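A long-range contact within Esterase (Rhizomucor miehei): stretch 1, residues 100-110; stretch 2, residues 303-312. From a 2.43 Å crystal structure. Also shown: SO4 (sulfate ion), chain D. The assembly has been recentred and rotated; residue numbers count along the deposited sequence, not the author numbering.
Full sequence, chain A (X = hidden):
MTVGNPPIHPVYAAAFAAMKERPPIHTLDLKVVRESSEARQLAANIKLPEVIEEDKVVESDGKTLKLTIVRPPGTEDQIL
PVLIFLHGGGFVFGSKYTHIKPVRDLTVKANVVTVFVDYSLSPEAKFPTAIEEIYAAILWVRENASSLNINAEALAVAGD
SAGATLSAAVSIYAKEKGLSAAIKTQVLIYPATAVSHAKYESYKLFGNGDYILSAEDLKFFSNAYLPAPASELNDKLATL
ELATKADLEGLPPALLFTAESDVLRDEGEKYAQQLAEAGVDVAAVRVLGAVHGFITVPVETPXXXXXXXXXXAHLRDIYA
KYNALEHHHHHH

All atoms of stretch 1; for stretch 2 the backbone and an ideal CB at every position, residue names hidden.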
ATOM      1  N   ILE A 100     -18.017  -7.572  11.278  1.00 26.85           N
ATOM      2  CA  ILE A 100     -17.434  -7.861  12.574  1.00 23.93           C
ATOM      3  C   ILE A 100     -15.928  -8.170  12.499  1.00 27.43           C
ATOM      4  O   ILE A 100     -15.185  -7.901  13.450  1.00 26.81           O
ATOM      5  CB  ILE A 100     -18.210  -9.028  13.275  1.00 26.31           C
ATOM      6  CG1 ILE A 100     -17.796  -9.131  14.752  1.00 30.19           C
ATOM      7  CG2 ILE A 100     -17.999 -10.368  12.564  1.00 17.33           C
ATOM      8  CD1 ILE A 100     -18.480 -10.252  15.514  1.00 27.44           C
ATOM      9  N   LYS A 101     -15.461  -8.713  11.380  1.00 29.91           N
ATOM     10  CA  LYS A 101     -14.046  -9.097  11.282  1.00 24.79           C
ATOM     11  C   LYS A 101     -13.103  -7.875  11.097  1.00 24.03           C
ATOM     12  O   LYS A 101     -12.164  -7.711  11.890  1.00 25.79           O
ATOM     13  CB  LYS A 101     -13.857 -10.147  10.165  1.00 21.28           C
ATOM     14  CG  LYS A 101     -12.412 -10.527   9.868  1.00 24.06           C
ATOM     15  CD  LYS A 101     -11.782 -11.278  11.030  1.00 29.19           C
ATOM     16  CE  LYS A 101     -10.378 -11.821  10.682  1.00 33.72           C
ATOM     17  NZ  LYS A 101      -9.691 -12.368  11.897  1.00 31.21           N
ATOM     18  N   PRO A 102     -13.343  -6.998  10.092  1.00 20.71           N
ATOM     19  CA  PRO A 102     -12.431  -5.834  10.030  1.00 24.72           C
ATOM     20  C   PRO A 102     -12.525  -4.859  11.222  1.00 24.84           C
ATOM     21  O   PRO A 102     -11.499  -4.264  11.577  1.00 25.00           O
ATOM     22  CB  PRO A 102     -12.845  -5.114   8.741  1.00 20.31           C
ATOM     23  CG  PRO A 102     -14.250  -5.583   8.467  1.00 25.36           C
ATOM     24  CD  PRO A 102     -14.297  -7.009   8.972  1.00 23.14           C
ATOM     25  N   VAL A 103     -13.698  -4.714  11.839  1.00 19.14           N
ATOM     26  CA  VAL A 103     -13.847  -3.815  12.986  1.00 21.82           C
ATOM     27  C   VAL A 103     -13.054  -4.309  14.204  1.00 24.29           C
ATOM     28  O   VAL A 103     -12.322  -3.543  14.853  1.00 21.60           O
ATOM     29  CB  VAL A 103     -15.328  -3.651  13.385  1.00 24.12           C
ATOM     30  CG1 VAL A 103     -15.455  -3.002  14.755  1.00 22.07           C
ATOM     31  CG2 VAL A 103     -16.065  -2.846  12.336  1.00 22.74           C
ATOM     32  N   ARG A 104     -13.186  -5.591  14.507  1.00 22.52           N
ATOM     33  CA  ARG A 104     -12.481  -6.152  15.646  1.00 23.61           C
ATOM     34  C   ARG A 104     -10.963  -6.225  15.415  1.00 22.22           C
ATOM     35  O   ARG A 104     -10.191  -5.974  16.346  1.00 23.42           O
ATOM     36  CB  ARG A 104     -13.077  -7.526  16.002  1.00 24.45           C
ATOM     37  CG  ARG A 104     -14.424  -7.364  16.733  1.00 28.68           C
ATOM     38  CD  ARG A 104     -15.020  -8.636  17.356  1.00 29.01           C
ATOM     39  NE  ARG A 104     -16.354  -8.336  17.889  1.00 32.97           N
ATOM     40  CZ  ARG A 104     -17.094  -9.156  18.630  1.00 38.52           C
ATOM     41  NH1 ARG A 104     -16.644 -10.357  18.961  1.00 37.39           N
ATOM     42  NH2 ARG A 104     -18.294  -8.766  19.042  1.00 38.64           N
ATOM     43  N   ASP A 105     -10.545  -6.492  14.174  1.00 24.72           N
ATOM     44  CA  ASP A 105      -9.115  -6.457  13.791  1.00 26.92           C
ATOM     45  C   ASP A 105      -8.460  -5.059  13.951  1.00 22.56           C
ATOM     46  O   ASP A 105      -7.392  -4.921  14.547  1.00 22.62           O
ATOM     47  CB  ASP A 105      -8.920  -6.942  12.333  1.00 21.31           C
ATOM     48  CG  ASP A 105      -8.993  -8.465  12.202  1.00 25.50           C
ATOM     49  OD1 ASP A 105      -9.065  -9.157  13.248  1.00 32.17           O
ATOM     50  OD2 ASP A 105      -8.940  -8.982  11.064  1.00 18.58           O
ATOM     51  N   LEU A 106      -9.077  -4.038  13.370  1.00 24.40           N
ATOM     52  CA  LEU A 106      -8.568  -2.666  13.496  1.00 24.34           C
ATOM     53  C   LEU A 106      -8.485  -2.205  14.960  1.00 23.27           C
ATOM     54  O   LEU A 106      -7.520  -1.547  15.364  1.00 23.05           O
ATOM     55  CB  LEU A 106      -9.456  -1.704  12.701  1.00 18.11           C
ATOM     56  CG  LEU A 106      -9.424  -1.933  11.179  1.00 23.90           C
ATOM     57  CD1 LEU A 106     -10.478  -1.109  10.450  1.00 18.37           C
ATOM     58  CD2 LEU A 106      -8.028  -1.648  10.621  1.00 18.92           C
ATOM     59  N   THR A 107      -9.504  -2.551  15.744  1.00 20.66           N
ATOM     60  CA  THR A 107      -9.594  -2.111  17.135  1.00 22.08           C
ATOM     61  C   THR A 107      -8.424  -2.627  17.987  1.00 23.09           C
ATOM     62  O   THR A 107      -7.741  -1.831  18.628  1.00 20.71           O
ATOM     63  CB  THR A 107     -10.945  -2.543  17.769  1.00 21.49           C
ATOM     64  OG1 THR A 107     -12.020  -1.858  17.108  1.00 23.84           O
ATOM     65  CG2 THR A 107     -10.982  -2.226  19.271  1.00 22.28           C
ATOM     66  N   VAL A 108      -8.173  -3.939  17.995  1.00 21.48           N
ATOM     67  CA  VAL A 108      -7.096  -4.453  18.845  1.00 22.13           C
ATOM     68  C   VAL A 108      -5.678  -4.214  18.267  1.00 26.19           C
ATOM     69  O   VAL A 108      -4.744  -4.015  19.045  1.00 27.22           O
ATOM     70  CB  VAL A 108      -7.286  -5.972  19.171  1.00 26.21           C
ATOM     71  CG1 VAL A 108      -8.756  -6.271  19.430  1.00 25.29           C
ATOM     72  CG2 VAL A 108      -6.759  -6.872  18.065  1.00 33.50           C
ATOM     73  N   LYS A 109      -5.509  -4.219  16.934  1.00 22.33           N
ATOM     74  CA  LYS A 109      -4.181  -4.004  16.322  1.00 23.65           C
ATOM     75  C   LYS A 109      -3.732  -2.541  16.400  1.00 22.63           C
ATOM     76  O   LYS A 109      -2.550  -2.269  16.556  1.00 21.13           O
ATOM     77  CB  LYS A 109      -4.160  -4.448  14.849  1.00 24.54           C
ATOM     78  CG  LYS A 109      -4.296  -5.945  14.646  1.00 25.89           C
ATOM     79  CD  LYS A 109      -4.384  -6.321  13.164  1.00 27.73           C
ATOM     80  CE  LYS A 109      -4.622  -7.824  13.000  1.00 27.65           C
ATOM     81  NZ  LYS A 109      -3.507  -8.690  13.505  1.00 26.70           N
ATOM     82  N   ALA A 110      -4.661  -1.598  16.262  1.00 23.02           N
ATOM     83  CA  ALA A 110      -4.295  -0.181  16.386  1.00 25.46           C
ATOM     84  C   ALA A 110      -4.336   0.288  17.848  1.00 22.56           C
ATOM     85  O   ALA A 110      -3.730   1.315  18.192  1.00 17.09           O
ATOM     86  CB  ALA A 110      -5.211   0.694  15.530  1.00 21.92           C
ATOM     87  N   UNK A 303      -3.923  -9.925   0.301  1.00 19.50           N
ATOM     88  CA  UNK A 303      -4.324  -8.525   0.209  1.00 19.21           C
ATOM     89  C   UNK A 303      -5.230  -8.107   1.387  1.00 20.91           C
ATOM     90  O   UNK A 303      -5.226  -6.931   1.760  1.00 22.03           O
ATOM     91  CB  UNK A 303      -5.044  -8.280  -1.119  1.00 19.21           C
ATOM     92  N   UNK A 304      -5.978  -9.033   1.996  1.00 19.81           N
ATOM     93  CA  UNK A 304      -6.727  -8.668   3.212  1.00 20.76           C
ATOM     94  C   UNK A 304      -5.739  -8.307   4.331  1.00 20.86           C
ATOM     95  O   UNK A 304      -5.915  -7.303   5.032  1.00 19.90           O
ATOM     96  CB  UNK A 304      -7.643  -9.812   3.653  1.00 20.76           C
ATOM     97  N   UNK A 305      -4.712  -9.136   4.502  1.00 18.84           N
ATOM     98  CA  UNK A 305      -3.699  -8.913   5.543  1.00 20.84           C
ATOM     99  C   UNK A 305      -2.893  -7.601   5.307  1.00 16.70           C
ATOM    100  O   UNK A 305      -2.717  -6.794   6.217  1.00 16.60           O
ATOM    101  CB  UNK A 305      -2.745 -10.108   5.592  1.00 20.84           C
ATOM    102  N   UNK A 306      -2.439  -7.379   4.078  1.00 18.41           N
ATOM    103  CA  UNK A 306      -1.724  -6.146   3.722  1.00 18.23           C
ATOM    104  C   UNK A 306      -2.575  -4.917   4.064  1.00 18.76           C
ATOM    105  O   UNK A 306      -2.107  -3.976   4.683  1.00 20.14           O
ATOM    106  CB  UNK A 306      -1.364  -6.144   2.235  1.00 18.23           C
ATOM    107  N   UNK A 307      -3.852  -4.952   3.707  1.00 20.05           N
ATOM    108  CA  UNK A 307      -4.671  -3.752   3.821  1.00 19.49           C
ATOM    109  C   UNK A 307      -4.945  -3.428   5.284  1.00 18.79           C
ATOM    110  O   UNK A 307      -4.850  -2.262   5.688  1.00 20.14           O
ATOM    111  CB  UNK A 307      -5.987  -3.925   3.059  1.00 19.49           C
ATOM    112  N   UNK A 308      -5.230  -4.447   6.095  1.00 20.19           N
ATOM    113  CA  UNK A 308      -5.399  -4.213   7.540  1.00 17.84           C
ATOM    114  C   UNK A 308      -4.112  -3.646   8.177  1.00 18.17           C
ATOM    115  O   UNK A 308      -4.150  -2.585   8.801  1.00 19.34           O
ATOM    116  CB  UNK A 308      -5.795  -5.516   8.238  1.00 17.84           C
ATOM    117  N   UNK A 309      -2.971  -4.309   7.978  1.00 17.60           N
ATOM    118  CA  UNK A 309      -1.709  -3.830   8.551  1.00 21.78           C
ATOM    119  C   UNK A 309      -1.315  -2.417   8.097  1.00 20.35           C
ATOM    120  O   UNK A 309      -0.768  -1.639   8.877  1.00 22.33           O
ATOM    121  CB  UNK A 309      -0.587  -4.804   8.186  1.00 21.78           C
ATOM    122  N   UNK A 310      -1.603  -2.091   6.839  1.00 19.34           N
ATOM    123  CA  UNK A 310      -1.203  -0.812   6.256  1.00 19.16           C
ATOM    124  C   UNK A 310      -2.051   0.355   6.808  1.00 18.78           C
ATOM    125  O   UNK A 310      -1.529   1.439   7.076  1.00 16.74           O
ATOM    126  CB  UNK A 310      -1.324  -0.875   4.732  1.00 19.16           C
ATOM    127  N   UNK A 311      -3.358   0.127   6.956  1.00 18.01           N
ATOM    128  CA  UNK A 311      -4.229   1.063   7.657  1.00 20.68           C
ATOM    129  C   UNK A 311      -3.775   1.278   9.112  1.00 21.31           C
ATOM    130  O   UNK A 311      -3.665   2.419   9.580  1.00 20.95           O
ATOM    131  CB  UNK A 311      -5.672   0.556   7.625  1.00 20.68           C
ATOM    132  N   UNK A 312      -3.472   0.189   9.813  1.00 18.26           N
ATOM    133  CA  UNK A 312      -3.058   0.299  11.212  1.00 18.70           C
ATOM    134  C   UNK A 312      -1.811   1.171  11.357  1.00 25.11           C
ATOM    135  O   UNK A 312      -1.741   2.011  12.259  1.00 23.26           O
ATOM    136  CB  UNK A 312      -2.796  -1.090  11.797  1.00 18.70           C
TER
HETATM  137  S   SO4 D 402     -20.353 -11.565  20.978  1.00 82.39           S
HETATM  138  O1  SO4 D 402     -21.481 -12.225  21.646  1.00 79.68           O
HETATM  139  O2  SO4 D 402     -19.845 -10.478  21.815  1.00 74.53           O
HETATM  140  O3  SO4 D 402     -19.272 -12.530  20.746  1.00 59.72           O
HETATM  141  O4  SO4 D 402     -20.816 -11.003  19.707  1.00 78.43           O

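Both stretches are helices. Their axes cross at -43° and approach to 10.0 Å, and they converge toward their C-terminal ends, where the CA atoms of A110 and position 312 lie 5.3 Å apart.

Position 303 has helical backbone angles and nothing of stretch 1 near its CB. Stretch 1 sets no preference. The residue is Q303, out of reach.

Position 304 points its CB toward stretch 1, but across a wide gap. Beyond the gap lie the carboxylate of D105 and the aliphatic part of K101. A long side chain ending in a donor would suit: tyrosine, lysine or arginine. The residue is Y304, with chi1 t. Its OH donates a short hydrogen bond to D105 OD2, 2.6 Å away. The acceptor lies at the ring edge, near its plane. The other carboxylate oxygen, D105 OD1, forms a salt bridge with K101 NZ at 3.5 Å, so D105 serves both helices.

Positions 305, 306 and 307 have no atom of stretch 1 near their CB, and many side chains would fit. They are R305, F306 and T307.

Position 308 points toward stretch 1. Its ideal CB is 5.1 Å from L106 CD2, 5.2 Å from K109 CD and 5.3 Å from D105 CB. These carbons leave room for a medium apolar side chain: leucine, isoleucine, methionine or valine. The residue is I308, with chi1 and chi2 both m. Its CD1 lies 4.0 Å from L106 CD2, and its CG2 lies 3.8 Å from K109 CD.

Position 309 directs its CB away. Polar or small residues would do. The residue is N309, whose end turns back until OD1 is 4.4 Å from K109 CD.

Position 310 is out of reach, with no preference. The residue is T310; its OG1 bonds to F306 O at 2.7 Å.

Position 311 points toward stretch 1, with its ideal CB 4.4 Å from L106 CD2. An aliphatic residue would suit. The residue is I311, whose CG2 packs 4.0 Å from L106 CD2.

Position 312 is where the backbones come close. Its ideal CB is 4.7 Å from K109 CB and 4.8 Å from A110 CB. A compact residue, such as valine, alanine or threonine, suits this space. The residue is V312, chi1 t. Its CG1 is 3.7 Å from K109 O and 4.3 Å from A110 CB, while its CG2 is 4.1 Å from L106 CD2.

Stretch 2 303-312: QYRFTINTIV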
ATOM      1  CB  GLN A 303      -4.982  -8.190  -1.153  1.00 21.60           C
ATOM      2  CG  GLN A 303      -5.783  -9.255  -1.855  1.00 20.03           C
ATOM      3  CD  GLN A 303      -4.936 -10.264  -2.616  1.00 23.56           C
ATOM      4  OE1 GLN A 303      -4.586 -11.316  -2.075  1.00 26.69           O
ATOM      5  NE2 GLN A 303      -4.629  -9.968  -3.883  1.00 23.37           N
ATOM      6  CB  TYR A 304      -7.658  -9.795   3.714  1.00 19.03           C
ATOM      7  CG  TYR A 304      -8.285  -9.460   5.069  1.00 19.11           C
ATOM      8  CD1 TYR A 304      -9.484  -8.744   5.150  1.00 19.23           C
ATOM      9  CD2 TYR A 304      -7.646  -9.812   6.267  1.00 20.43           C
ATOM     10  CE1 TYR A 304     -10.045  -8.404   6.375  1.00 16.33           C
ATOM     11  CE2 TYR A 304      -8.186  -9.468   7.502  1.00 17.72           C
ATOM     12  CZ  TYR A 304      -9.389  -8.764   7.545  1.00 23.51           C
ATOM     13  OH  TYR A 304      -9.949  -8.422   8.750  1.00 21.46           O
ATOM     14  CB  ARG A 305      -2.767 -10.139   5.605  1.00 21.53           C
ATOM     15  CG  ARG A 305      -1.781 -10.185   6.766  1.00 23.51           C
ATOM     16  CD  ARG A 305      -1.040 -11.546   6.852  1.00 29.46           C
ATOM     17  NE  ARG A 305      -0.338 -11.919   5.615  1.00 32.65           N
ATOM     18  CZ  ARG A 305      -0.729 -12.882   4.769  1.00 37.50           C
ATOM     19  NH1 ARG A 305      -1.819 -13.606   5.023  1.00 35.35           N
ATOM     20  NH2 ARG A 305      -0.020 -13.136   3.670  1.00 28.18           N
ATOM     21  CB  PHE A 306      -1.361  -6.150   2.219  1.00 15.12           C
ATOM     22  CG  PHE A 306      -0.942  -4.796   1.673  1.00 17.35           C
ATOM     23  CD1 PHE A 306       0.387  -4.359   1.752  1.00 15.90           C
ATOM     24  CD2 PHE A 306      -1.877  -3.957   1.081  1.00 14.81           C
ATOM     25  CE1 PHE A 306       0.773  -3.104   1.248  1.00 13.08           C
ATOM     26  CE2 PHE A 306      -1.509  -2.701   0.582  1.00 14.07           C
ATOM     27  CZ  PHE A 306      -0.178  -2.272   0.666  1.00 15.35           C
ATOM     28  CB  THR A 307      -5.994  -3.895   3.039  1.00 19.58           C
ATOM     29  OG1 THR A 307      -5.698  -4.229   1.672  1.00 15.06           O
ATOM     30  CG2 THR A 307      -6.783  -2.601   3.091  1.00 16.94           C
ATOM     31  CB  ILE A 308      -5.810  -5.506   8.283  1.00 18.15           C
ATOM     32  CG1 ILE A 308      -7.248  -5.899   7.912  1.00 20.58           C
ATOM     33  CG2 ILE A 308      -5.715  -5.304   9.792  1.00 16.42           C
ATOM     34  CD1 ILE A 308      -8.295  -4.843   8.300  1.00 15.34           C
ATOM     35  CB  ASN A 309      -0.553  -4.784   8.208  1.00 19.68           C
ATOM     36  CG  ASN A 309      -0.663  -6.120   8.920  1.00 25.48           C
ATOM     37  OD1 ASN A 309      -1.482  -6.287   9.824  1.00 21.75           O
ATOM     38  ND2 ASN A 309       0.205  -7.071   8.545  1.00 29.24           N
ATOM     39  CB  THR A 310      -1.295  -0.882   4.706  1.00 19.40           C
ATOM     40  OG1 THR A 310      -0.411  -1.908   4.224  1.00 15.73           O
ATOM     41  CG2 THR A 310      -0.914   0.443   4.069  1.00 16.79           C
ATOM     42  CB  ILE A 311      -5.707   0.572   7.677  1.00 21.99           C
ATOM     43  CG1 ILE A 311      -6.310   0.549   6.268  1.00 15.67           C
ATOM     44  CG2 ILE A 311      -6.569   1.454   8.589  1.00 15.55           C
ATOM     45  CD1 ILE A 311      -7.737  -0.019   6.243  1.00 16.75           C
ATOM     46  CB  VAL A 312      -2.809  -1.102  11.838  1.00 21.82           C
ATOM     47  CG1 VAL A 312      -2.042  -1.010  13.160  1.00 20.02           C
ATOM     48  CG2 VAL A 312      -4.140  -1.826  12.044  1.00 22.88           C
TER
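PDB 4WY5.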